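R.Ecl18kI (Enterobacter cloacae, PDB 2GB7) recognises the double-stranded DNA sequence 5'-CCNGG-3' as a type II restriction endonuclease and cleaves it before the first C. Local coordinates at residues Leu209-Ser214 against Asn236-Asn241. The protein carries 1 engineered substitution. Numbering follows the deposited sequence.
Sequences LDDSFS and NFKYKN
Phe213 and Tyr239 stack face to face with an offset. Their planes are 7° from parallel and the ring centroids lie 4.3 Å apart. The offset puts Tyr239 OH over the centre of the Phe213 ring, 3.3 Å above its plane. In return, Phe213 CZ sits over the Tyr239 face, offset toward its rim, with Phe213 CZ and Tyr239 CZ 3.5 Å apart. Phe213 CG stands between its own backbone N and carbonyl carbon (chi1 55°). Tyr239 OH donates to Phe213 O at 2.7 Å, in the carbonyl plane and on a lone pair. The bond and the stack hold the same hydroxyl. Lys238 CB lies against the opposite face of the Tyr239 ring, toward the rim. Lys238 NZ makes a weak hydrogen bond to Asp211 O at 3.4 Å. Ser212 N donates to Asp210 OD1, an Asx turn, and Ser212 OG donates to the same oxygen. This is structural packing in the EcoRII C-terminal domain, of the PDDEXK clan. It ties the loop between strand 204-207 and helix 215-223 to the C-terminal end of helix 232-238. Ile218 of helix 215-223 and Val245 of strand 245-247 both touch the stacked pair.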
ATOM      1  N   LEU F 209       6.063   2.234 -13.760  1.00  8.45           N
ATOM      2  CA  LEU F 209       6.758   1.156 -14.437  1.00 10.39           C
ATOM      3  C   LEU F 209       5.892  -0.095 -14.567  1.00 10.62           C
ATOM      4  O   LEU F 209       6.327  -1.101 -15.133  1.00 11.71           O
ATOM      5  CB  LEU F 209       8.053   0.830 -13.675  1.00  9.61           C
ATOM      6  CG  LEU F 209       9.035   1.996 -13.715  1.00 12.00           C
ATOM      7  CD1 LEU F 209      10.297   1.723 -12.955  1.00 12.70           C
ATOM      8  CD2 LEU F 209       9.370   2.423 -15.162  1.00 12.20           C
ATOM      9  N   ASP F 210       4.674  -0.027 -14.028  1.00 11.39           N
ATOM     10  CA  ASP F 210       3.738  -1.137 -13.961  1.00 12.76           C
ATOM     11  C   ASP F 210       3.359  -1.606 -15.355  1.00 12.92           C
ATOM     12  O   ASP F 210       3.038  -0.791 -16.202  1.00 13.37           O
ATOM     13  CB  ASP F 210       2.466  -0.670 -13.241  1.00 11.21           C
ATOM     14  CG  ASP F 210       1.638  -1.821 -12.690  1.00 14.90           C
ATOM     15  OD1 ASP F 210       1.414  -2.824 -13.389  1.00 23.43           O
ATOM     16  OD2 ASP F 210       1.233  -1.734 -11.539  1.00 12.61           O
ATOM     17  N   ASP F 211       3.397  -2.918 -15.571  1.00 13.69           N
ATOM     18  CA  ASP F 211       3.029  -3.522 -16.855  1.00 15.45           C
ATOM     19  C   ASP F 211       1.664  -4.196 -16.856  1.00 15.83           C
ATOM     20  O   ASP F 211       1.326  -4.944 -17.794  1.00 16.31           O
ATOM     21  CB  ASP F 211       4.104  -4.559 -17.278  1.00 16.00           C
ATOM     22  CG  ASP F 211       4.307  -5.692 -16.248  1.00 19.51           C
ATOM     23  OD1 ASP F 211       3.516  -5.850 -15.304  1.00 24.60           O
ATOM     24  OD2 ASP F 211       5.290  -6.458 -16.387  1.00 25.69           O
ATOM     25  N   SER F 212       0.887  -3.984 -15.798  1.00 15.03           N
ATOM     26  CA  SER F 212      -0.196  -4.920 -15.547  1.00 15.03           C
ATOM     27  C   SER F 212      -1.535  -4.290 -15.322  1.00 13.92           C
ATOM     28  O   SER F 212      -2.517  -5.001 -15.110  1.00 14.79           O
ATOM     29  CB  SER F 212       0.139  -5.857 -14.363  1.00 14.85           C
ATOM     30  OG  SER F 212       0.097  -5.113 -13.151  1.00 17.09           O
ATOM     31  N   PHE F 213      -1.602  -2.965 -15.400  1.00 12.91           N
ATOM     32  CA  PHE F 213      -2.877  -2.291 -15.136  1.00 12.52           C
ATOM     33  C   PHE F 213      -3.867  -2.491 -16.288  1.00 12.27           C
ATOM     34  O   PHE F 213      -3.478  -2.667 -17.449  1.00 11.73           O
ATOM     35  CB  PHE F 213      -2.656  -0.805 -14.816  1.00 12.56           C
ATOM     36  CG  PHE F 213      -1.895  -0.061 -15.877  1.00 11.85           C
ATOM     37  CD1 PHE F 213      -2.577   0.576 -16.921  1.00 11.76           C
ATOM     38  CD2 PHE F 213      -0.508   0.022 -15.833  1.00 11.54           C
ATOM     39  CE1 PHE F 213      -1.903   1.271 -17.889  1.00 11.20           C
ATOM     40  CE2 PHE F 213       0.199   0.726 -16.833  1.00 10.37           C
ATOM     41  CZ  PHE F 213      -0.497   1.342 -17.854  1.00 13.20           C
ATOM     42  N   SER F 214      -5.149  -2.485 -15.949  1.00 12.05           N
ATOM     43  CA  SER F 214      -6.229  -2.834 -16.870  1.00 12.63           C
ATOM     44  C   SER F 214      -6.794  -1.671 -17.661  1.00 12.29           C
ATOM     45  O   SER F 214      -6.628  -0.498 -17.285  1.00 11.79           O
ATOM     46  CB  SER F 214      -7.383  -3.451 -16.088  1.00 12.44           C
ATOM     47  OG  SER F 214      -7.985  -2.479 -15.254  1.00 12.49           O
ATOM     48  N   ASN F 236       4.536  -0.346 -25.785  1.00 13.51           N
ATOM     49  CA  ASN F 236       4.443  -1.099 -27.016  1.00 15.69           C
ATOM     50  C   ASN F 236       4.139  -2.564 -26.816  1.00 15.88           C
ATOM     51  O   ASN F 236       3.524  -3.197 -27.667  1.00 16.96           O
ATOM     52  CB  ASN F 236       5.664  -0.812 -27.896  1.00 15.97           C
ATOM     53  CG  ASN F 236       5.636   0.628 -28.433  1.00 19.24           C
ATOM     54  OD1 ASN F 236       4.573   1.271 -28.482  1.00 24.03           O
ATOM     55  ND2 ASN F 236       6.793   1.148 -28.799  1.00 21.10           N
ATOM     56  N   PHE F 237       4.520  -3.086 -25.665  1.00 16.15           N
ATOM     57  CA  PHE F 237       4.282  -4.483 -25.364  1.00 17.37           C
ATOM     58  C   PHE F 237       2.847  -4.716 -24.919  1.00 17.16           C
ATOM     59  O   PHE F 237       2.212  -5.692 -25.325  1.00 16.55           O
ATOM     60  CB  PHE F 237       5.222  -4.957 -24.265  1.00 17.69           C
ATOM     61  CG  PHE F 237       5.050  -6.405 -23.922  1.00 21.57           C
ATOM     62  CD1 PHE F 237       5.373  -7.388 -24.850  1.00 23.26           C
ATOM     63  CD2 PHE F 237       4.563  -6.784 -22.679  1.00 24.47           C
ATOM     64  CE1 PHE F 237       5.218  -8.736 -24.547  1.00 25.84           C
ATOM     65  CE2 PHE F 237       4.404  -8.135 -22.362  1.00 26.14           C
ATOM     66  CZ  PHE F 237       4.731  -9.110 -23.302  1.00 25.00           C
ATOM     67  N   LYS F 238       2.330  -3.813 -24.090  1.00 17.19           N
ATOM     68  CA  LYS F 238       1.060  -4.056 -23.417  1.00 17.66           C
ATOM     69  C   LYS F 238      -0.083  -3.092 -23.761  1.00 17.27           C
ATOM     70  O   LYS F 238      -1.253  -3.446 -23.575  1.00 17.21           O
ATOM     71  CB  LYS F 238       1.290  -4.088 -21.907  1.00 18.39           C
ATOM     72  CG  LYS F 238       1.935  -5.384 -21.407  1.00 22.77           C
ATOM     73  CD  LYS F 238       0.909  -6.500 -21.283  1.00 27.12           C
ATOM     74  CE  LYS F 238       1.551  -7.786 -20.780  1.00 31.44           C
ATOM     75  NZ  LYS F 238       2.488  -7.531 -19.632  1.00 34.03           N
ATOM     76  N   TYR F 239       0.260  -1.902 -24.256  1.00 15.99           N
ATOM     77  CA  TYR F 239      -0.718  -0.821 -24.493  1.00 15.40           C
ATOM     78  C   TYR F 239      -0.524  -0.179 -25.864  1.00 15.41           C
ATOM     79  O   TYR F 239      -0.754   1.012 -26.054  1.00 14.43           O
ATOM     80  CB  TYR F 239      -0.594   0.227 -23.383  1.00 14.78           C
ATOM     81  CG  TYR F 239      -0.695  -0.415 -22.023  1.00 14.27           C
ATOM     82  CD1 TYR F 239       0.444  -0.663 -21.267  1.00 12.31           C
ATOM     83  CD2 TYR F 239      -1.933  -0.815 -21.520  1.00 13.51           C
ATOM     84  CE1 TYR F 239       0.356  -1.287 -20.014  1.00 13.07           C
ATOM     85  CE2 TYR F 239      -2.037  -1.446 -20.283  1.00 14.91           C
ATOM     86  CZ  TYR F 239      -0.878  -1.675 -19.542  1.00 12.96           C
ATOM     87  OH  TYR F 239      -0.931  -2.283 -18.320  1.00 13.79           O
ATOM     88  N   LYS F 240      -0.123  -0.993 -26.832  1.00 16.47           N
ATOM     89  CA  LYS F 240       0.339  -0.475 -28.109  1.00 17.66           C
ATOM     90  C   LYS F 240      -0.685   0.412 -28.820  1.00 18.18           C
ATOM     91  O   LYS F 240      -0.370   1.502 -29.289  1.00 17.96           O
ATOM     92  CB  LYS F 240       0.732  -1.636 -29.020  1.00 17.85           C
ATOM     93  CG  LYS F 240       1.495  -1.190 -30.250  1.00 19.95           C
ATOM     94  CD  LYS F 240       1.630  -2.312 -31.244  1.00 24.47           C
ATOM     95  CE  LYS F 240       2.638  -3.375 -30.796  1.00 28.03           C
ATOM     96  NZ  LYS F 240       4.038  -2.856 -30.706  1.00 30.25           N
ATOM     97  N   ASN F 241      -1.906  -0.080 -28.904  1.00 19.06           N
ATOM     98  CA  ASN F 241      -2.960   0.618 -29.618  1.00 20.66           C
ATOM     99  C   ASN F 241      -3.387   1.890 -28.902  1.00 19.70           C
ATOM    100  O   ASN F 241      -3.851   2.843 -29.534  1.00 20.63           O
ATOM    101  CB  ASN F 241      -4.177  -0.303 -29.735  1.00 21.58           C
TER